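Local atomic coordinates of protein E3 homolog (Yaba-like disease virus, PDB entry 1SFU), a protein that binds left-handed Z-form nucleic acid through its N-terminal Zalpha domain and probably blocks host antiviral responses triggered by double-stranded RNA. Residues E12-V17 with N47-K52; E20-N25 with W69-N74. One frame throughout, in Å; residues are numbered along the deposited sequence.

Contact 1 (E12-V17 with N47-K52). With nucleotides of chain A.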
# COMPACT_ATOMS: atom_id res chain seq x y z
N GLU C 12 10.80 13.29 14.82
CA GLU C 12 10.49 14.70 14.77
C GLU C 12 9.21 14.93 13.97
O GLU C 12 8.48 15.89 14.21
CB GLU C 12 11.66 15.48 14.15
CG GLU C 12 11.55 16.98 14.30
CD GLU C 12 10.81 17.62 13.14
OE1 GLU C 12 10.49 18.83 13.24
OE2 GLU C 12 10.56 16.92 12.14
N ILE C 13 8.94 14.02 13.04
CA ILE C 13 7.73 14.12 12.22
C ILE C 13 6.58 13.72 13.14
O ILE C 13 5.56 14.39 13.21
CB ILE C 13 7.79 13.14 11.04
CG1 ILE C 13 9.20 13.14 10.44
CG2 ILE C 13 6.77 13.55 9.99
CD1 ILE C 13 9.44 12.04 9.42
N PHE C 14 6.77 12.60 13.84
CA PHE C 14 5.79 12.10 14.78
C PHE C 14 5.41 13.22 15.75
O PHE C 14 4.24 13.49 15.98
CB PHE C 14 6.38 10.92 15.55
CG PHE C 14 5.46 10.36 16.60
CD1 PHE C 14 4.50 9.41 16.27
CD2 PHE C 14 5.56 10.79 17.93
CE1 PHE C 14 3.64 8.89 17.25
CE2 PHE C 14 4.71 10.27 18.90
CZ PHE C 14 3.75 9.32 18.56
N SER C 15 6.42 13.89 16.30
CA SER C 15 6.19 14.98 17.24
C SER C 15 5.44 16.15 16.60
O SER C 15 4.55 16.73 17.22
CB SER C 15 7.52 15.47 17.82
OG SER C 15 8.21 14.41 18.46
N LEU C 16 5.79 16.49 15.36
CA LEU C 16 5.11 17.59 14.69
C LEU C 16 3.64 17.25 14.46
O LEU C 16 2.76 18.09 14.65
CB LEU C 16 5.77 17.89 13.34
CG LEU C 16 7.19 18.46 13.35
CD1 LEU C 16 7.75 18.45 11.94
CD2 LEU C 16 7.16 19.88 13.92
N VAL C 17 3.37 16.01 14.05
CA VAL C 17 1.99 15.60 13.80
C VAL C 17 1.17 15.55 15.08
O VAL C 17 0.02 15.99 15.11
CB VAL C 17 1.94 14.22 13.11
CG1 VAL C 17 0.49 13.83 12.82
CG2 VAL C 17 2.73 14.25 11.82
N ASN C 47 1.22 10.03 7.02
CA ASN C 47 0.41 8.84 7.29
C ASN C 47 1.12 7.83 8.18
O ASN C 47 0.52 7.23 9.07
CB ASN C 47 -0.00 8.14 5.99
CG ASN C 47 -1.27 8.71 5.39
OD1 ASN C 47 -2.20 9.10 6.11
ND2 ASN C 47 -1.34 8.74 4.06
N GLN C 48 2.41 7.63 7.94
CA GLN C 48 3.17 6.69 8.75
C GLN C 48 3.05 7.06 10.23
O GLN C 48 2.97 6.19 11.09
CB GLN C 48 4.65 6.69 8.34
CG GLN C 48 4.92 6.05 6.99
CD GLN C 48 6.39 6.12 6.61
OE1 GLN C 48 6.98 7.19 6.61
NE2 GLN C 48 6.98 4.97 6.29
N GLN C 49 3.03 8.36 10.52
CA GLN C 49 2.91 8.82 11.90
C GLN C 49 1.47 8.82 12.42
O GLN C 49 1.22 8.46 13.58
CB GLN C 49 3.51 10.22 12.04
CG GLN C 49 4.99 10.28 11.66
CD GLN C 49 5.77 9.08 12.18
OE1 GLN C 49 5.73 8.76 13.37
NE2 GLN C 49 6.49 8.41 11.29
N LEU C 50 0.52 9.20 11.57
CA LEU C 50 -0.88 9.23 11.96
C LEU C 50 -1.36 7.86 12.42
O LEU C 50 -2.05 7.75 13.43
CB LEU C 50 -1.75 9.72 10.81
CG LEU C 50 -1.79 11.22 10.57
CD1 LEU C 50 -2.56 11.52 9.29
CD2 LEU C 50 -2.44 11.92 11.76
N TYR C 51 -1.00 6.80 11.70
CA TYR C 51 -1.43 5.47 12.10
C TYR C 51 -0.71 4.99 13.36
O TYR C 51 -1.28 4.25 14.15
CB TYR C 51 -1.27 4.47 10.95
CG TYR C 51 -2.33 4.66 9.88
CD1 TYR C 51 -2.08 5.42 8.74
CD2 TYR C 51 -3.60 4.12 10.05
CE1 TYR C 51 -3.09 5.65 7.79
CE2 TYR C 51 -4.61 4.33 9.12
CZ TYR C 51 -4.36 5.10 7.99
OH TYR C 51 -5.38 5.31 7.09
N LYS C 52 0.53 5.42 13.54
CA LYS C 52 1.29 5.05 14.74
C LYS C 52 0.65 5.78 15.92
O LYS C 52 0.50 5.23 17.01
CB LYS C 52 2.76 5.48 14.61
CG LYS C 52 3.58 4.69 13.59
CD LYS C 52 4.94 5.36 13.36
CE LYS C 52 5.81 4.60 12.36
NZ LYS C 52 6.32 3.32 12.91
P DG A 5 0.81 6.20 2.29
OP1 DG A 5 0.05 7.47 2.33
OP2 DG A 5 2.14 6.15 1.61
O5' DG A 5 1.01 5.71 3.79
C5' DG A 5 1.61 4.45 4.05
C4' DG A 5 1.57 4.14 5.53
O4' DG A 5 0.19 4.12 5.97
C3' DG A 5 2.13 2.76 5.86
O3' DG A 5 3.45 2.92 6.39
C2' DG A 5 1.28 2.32 7.05
C1' DG A 5 -0.02 3.09 6.92
N9 DG A 5 -1.18 2.32 6.47
C8 DG A 5 -2.39 2.23 7.10
N7 DG A 5 -3.26 1.51 6.45
C5 DG A 5 -2.58 1.08 5.32
C6 DG A 5 -3.01 0.27 4.24
O6 DG A 5 -4.14 -0.23 4.05
N1 DG A 5 -2.00 0.06 3.31
C2 DG A 5 -0.73 0.58 3.40
N2 DG A 5 0.11 0.27 2.39
N3 DG A 5 -0.31 1.35 4.40
C4 DG A 5 -1.28 1.55 5.32
P DC A 4 -4.82 6.32 3.53
OP1 DC A 4 -4.88 6.69 4.97
OP2 DC A 4 -4.24 7.27 2.55
O5' DC A 4 -4.10 4.91 3.35
C5' DC A 4 -2.91 4.60 4.05
C4' DC A 4 -1.85 4.11 3.09
O4' DC A 4 -2.27 2.87 2.47
C3' DC A 4 -1.53 5.08 1.94
O3' DC A 4 -0.13 5.06 1.66
C2' DC A 4 -2.27 4.47 0.76
C1' DC A 4 -2.14 2.99 1.06
N1 DC A 4 -3.20 2.18 0.43
C2 DC A 4 -2.90 1.48 -0.74
O2 DC A 4 -1.76 1.58 -1.20
N3 DC A 4 -3.86 0.74 -1.34
C4 DC A 4 -5.08 0.67 -0.81
N4 DC A 4 -6.01 -0.07 -1.43
C5 DC A 4 -5.42 1.37 0.39
C6 DC A 4 -4.45 2.10 0.97
P DC A 6 4.65 2.06 5.77
OP1 DC A 6 5.90 2.45 6.48
OP2 DC A 6 4.60 2.18 4.29
O5' DC A 6 4.27 0.57 6.16
C5' DC A 6 5.26 -0.46 6.20
C4' DC A 6 4.90 -1.57 5.24
O4' DC A 6 3.68 -2.22 5.68
C3' DC A 6 4.64 -1.13 3.80
O3' DC A 6 5.16 -2.10 2.89
C2' DC A 6 3.13 -1.13 3.70
C1' DC A 6 2.78 -2.30 4.60
N1 DC A 6 1.41 -2.25 5.13
C2 DC A 6 0.42 -2.99 4.49
O2 DC A 6 0.72 -3.68 3.51
N3 DC A 6 -0.85 -2.93 4.95
C4 DC A 6 -1.14 -2.17 6.01
N4 DC A 6 -2.41 -2.13 6.41
C5 DC A 6 -0.14 -1.42 6.69
C6 DC A 6 1.11 -1.49 6.23
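Gln49 packs against Ile13, Phe14 and Val17 of helix 11-22, and most of the packing between helices 11-22 and 43-55 here passes through it. The short axes of 12-17 and 47-52 approach to 9.1 Å at a crossing angle of -66°, and the CA atoms of Phe14 and Gln49 are the nearest pair. Gln49 CG comes near Ile13 CB and the Phe14 backbone, and the bend at chi2 (-42°) turns CD toward Phe14. In the apolar contact, Val17 CG1 meets Leu50 CD2 at 3.7 Å, the two side chains crossing at about a right angle. Gln49 OE1 lies 3.1 Å from Phe14 CB and reaches the ring edge at CD1, near the ring plane; the amide is turned 83° from the ring.

The other side of helix 43-55 meets DNA. Asn47 ND2 donates to OP1 of DG5 of chain A (2.6 Å), Gln48 NE2 to OP1 of DC6 of chain A (2.7 Å), and Tyr51 OH to OP1 of DC4 of chain A (2.6 Å). DG5 C8 sits 3.4 Å above the centre of the Tyr51 ring. Helix 43-55 is thus two-sided: the inward face packs largely through carbon, while uncharged amide and hydroxyl donors bind phosphate oxygens.

Contact 2 (E20-N25 with W69-N74)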
# COMPACT_ATOMS: atom_id res chain seq x y z
N GLU C 20 0.16 18.91 16.18
CA GLU C 20 -0.91 19.44 15.33
C GLU C 20 -2.29 18.89 15.69
O GLU C 20 -3.25 19.64 15.80
CB GLU C 20 -0.63 19.14 13.86
CG GLU C 20 0.53 19.93 13.26
CD GLU C 20 0.28 21.42 13.26
OE1 GLU C 20 -0.66 21.87 12.56
OE2 GLU C 20 1.02 22.14 13.95
N VAL C 21 -2.39 17.57 15.84
CA VAL C 21 -3.68 16.97 16.15
C VAL C 21 -4.18 17.40 17.53
O VAL C 21 -5.37 17.61 17.72
CB VAL C 21 -3.62 15.42 16.08
CG1 VAL C 21 -3.24 14.99 14.67
CG2 VAL C 21 -2.63 14.89 17.09
N LEU C 22 -3.27 17.53 18.49
CA LEU C 22 -3.66 17.94 19.83
C LEU C 22 -4.18 19.37 19.86
O LEU C 22 -4.89 19.75 20.78
CB LEU C 22 -2.48 17.78 20.80
CG LEU C 22 -2.17 16.33 21.16
CD1 LEU C 22 -0.95 16.26 22.08
CD2 LEU C 22 -3.39 15.72 21.84
N SER C 23 -3.84 20.16 18.84
CA SER C 23 -4.30 21.54 18.79
C SER C 23 -5.72 21.63 18.25
O SER C 23 -6.34 22.69 18.28
CB SER C 23 -3.36 22.39 17.93
OG SER C 23 -3.47 22.06 16.55
N LEU C 24 -6.24 20.52 17.74
CA LEU C 24 -7.59 20.49 17.19
C LEU C 24 -8.65 20.54 18.27
O LEU C 24 -8.42 20.12 19.41
CB LEU C 24 -7.82 19.21 16.37
CG LEU C 24 -6.97 18.90 15.14
CD1 LEU C 24 -7.16 17.45 14.76
CD2 LEU C 24 -7.36 19.81 13.99
N ASN C 25 -9.82 21.07 17.93
CA ASN C 25 -10.92 21.11 18.88
C ASN C 25 -11.54 19.72 18.78
O ASN C 25 -11.58 19.13 17.70
CB ASN C 25 -11.95 22.16 18.49
CG ASN C 25 -11.38 23.56 18.51
OD1 ASN C 25 -10.73 23.96 19.47
ND2 ASN C 25 -11.63 24.32 17.45
N TRP C 69 -9.09 12.50 10.49
CA TRP C 69 -8.42 12.24 11.75
C TRP C 69 -8.86 13.19 12.86
O TRP C 69 -8.76 14.42 12.72
CB TRP C 69 -6.90 12.33 11.54
CG TRP C 69 -6.41 11.32 10.54
CD1 TRP C 69 -6.45 11.41 9.18
CD2 TRP C 69 -5.85 10.03 10.83
NE1 TRP C 69 -5.95 10.26 8.60
CE2 TRP C 69 -5.57 9.40 9.60
CE3 TRP C 69 -5.55 9.35 12.02
CZ2 TRP C 69 -5.02 8.11 9.52
CZ3 TRP C 69 -4.99 8.07 11.94
CH2 TRP C 69 -4.74 7.47 10.70
N PHE C 70 -9.36 12.60 13.95
CA PHE C 70 -9.86 13.33 15.12
C PHE C 70 -8.94 13.16 16.33
O PHE C 70 -8.32 12.11 16.50
CB PHE C 70 -11.24 12.83 15.55
CG PHE C 70 -12.32 13.01 14.52
CD1 PHE C 70 -12.36 12.20 13.39
CD2 PHE C 70 -13.32 13.96 14.71
CE1 PHE C 70 -13.39 12.35 12.45
CE2 PHE C 70 -14.35 14.12 13.77
CZ PHE C 70 -14.38 13.31 12.64
N LYS C 71 -8.88 14.19 17.16
CA LYS C 71 -8.09 14.11 18.39
C LYS C 71 -8.92 13.24 19.33
O LYS C 71 -10.14 13.33 19.33
CB LYS C 71 -7.92 15.50 19.00
CG LYS C 71 -7.26 15.49 20.37
CD LYS C 71 -7.08 16.89 20.95
CE LYS C 71 -8.42 17.59 21.14
NZ LYS C 71 -8.26 18.93 21.77
N ASN C 72 -8.27 12.38 20.10
CA ASN C 72 -9.00 11.52 21.04
C ASN C 72 -9.81 12.45 21.95
O ASN C 72 -9.24 13.34 22.57
CB ASN C 72 -8.02 10.70 21.87
CG ASN C 72 -8.70 9.59 22.66
OD1 ASN C 72 -8.51 8.41 22.38
ND2 ASN C 72 -9.49 9.98 23.65
N TYR C 73 -11.13 12.25 22.02
CA TYR C 73 -11.96 13.13 22.84
C TYR C 73 -11.66 13.10 24.34
O TYR C 73 -12.10 13.98 25.08
CB TYR C 73 -13.46 12.86 22.61
CG TYR C 73 -13.90 11.42 22.77
CD1 TYR C 73 -13.77 10.76 23.99
CD2 TYR C 73 -14.46 10.73 21.70
CE1 TYR C 73 -14.18 9.44 24.13
CE2 TYR C 73 -14.88 9.42 21.83
CZ TYR C 73 -14.74 8.77 23.05
OH TYR C 73 -15.13 7.46 23.16
N ASN C 74 -10.90 12.10 24.80
CA ASN C 74 -10.53 12.03 26.21
C ASN C 74 -9.54 13.15 26.50
O ASN C 74 -9.25 13.45 27.65
CB ASN C 74 -9.89 10.68 26.54
CG ASN C 74 -10.88 9.52 26.43
OD1 ASN C 74 -12.02 9.61 26.89
ND2 ASN C 74 -10.44 8.42 25.83
O HOH W 1 -10.47 16.51 17.01
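Lys71 lies across Val21, Leu22 and Leu24, and its long side chain supplies most of the contact made from the 69-74 side. CG is anti to the backbone N (chi1 173°), and from there the chain runs extended until it bends at chi3 (61°), the torsion that places CE. Its methylenes lie against backbone oxygens: CB is 3.5 Å from Val21 O, and CD is at a similar distance from Leu22 O. The Leu22 side chain crosses this aliphatic part at about a right angle, with CD2 4.0 Å from Lys71 CD.

Beyond the bend, Lys71 NZ donates to Leu24 O at 2.6 Å. The C=O...N angle of 170° places the ammonium nearly in line with the carbonyl. Leu22 O lies farther from NZ, at 3.6 Å, so the positive charge sits beside carbonyls of the turn leaving the helix, a setting that probably stabilises it. Leu24 directs its CB toward the strand, and CD1 comes 4.0 Å from Trp69 O. A water joins the two backbones, accepting from Lys71 N and donating to Asn25 O. Glu20 O accepts from both Ser23 N and Ser23 OG.

Around this junction, Val21 also packs on Leu53 of helix 43-55, and Leu22 on Thr58. Strand 68-71 is central in the antiparallel sheet: Trp69 pairs with Thr30 on one neighbouring strand and Phe70 with Lys60 on the other, so the contact fastens the end of helix 11-22 to the sheet's middle strand.

In the fold
Contacts 1 and 2 lie 13 Å apart between centres, on opposite sides of the chain's centre, and both draw on helix 11-22. Along the sequence the segments alternate, 12-17, 20-25, 47-52, 69-74, so the two contacts cross in sequence. Contact 1 joins that helix to helix 43-55; contact 2 joins its far end to strand 68-71. They also meet directly: Leu50 O is 3.3 Å from Trp69 CZ3, and the Tyr51 and Trp69 rings pack edge-to-face. Helix 11-22 thereby ties the DNA-contacting helix to the three-stranded sheet, as expected of a winged helix-turn-helix Zalpha domain, and Trp69 backs the tyrosine that touches DNA.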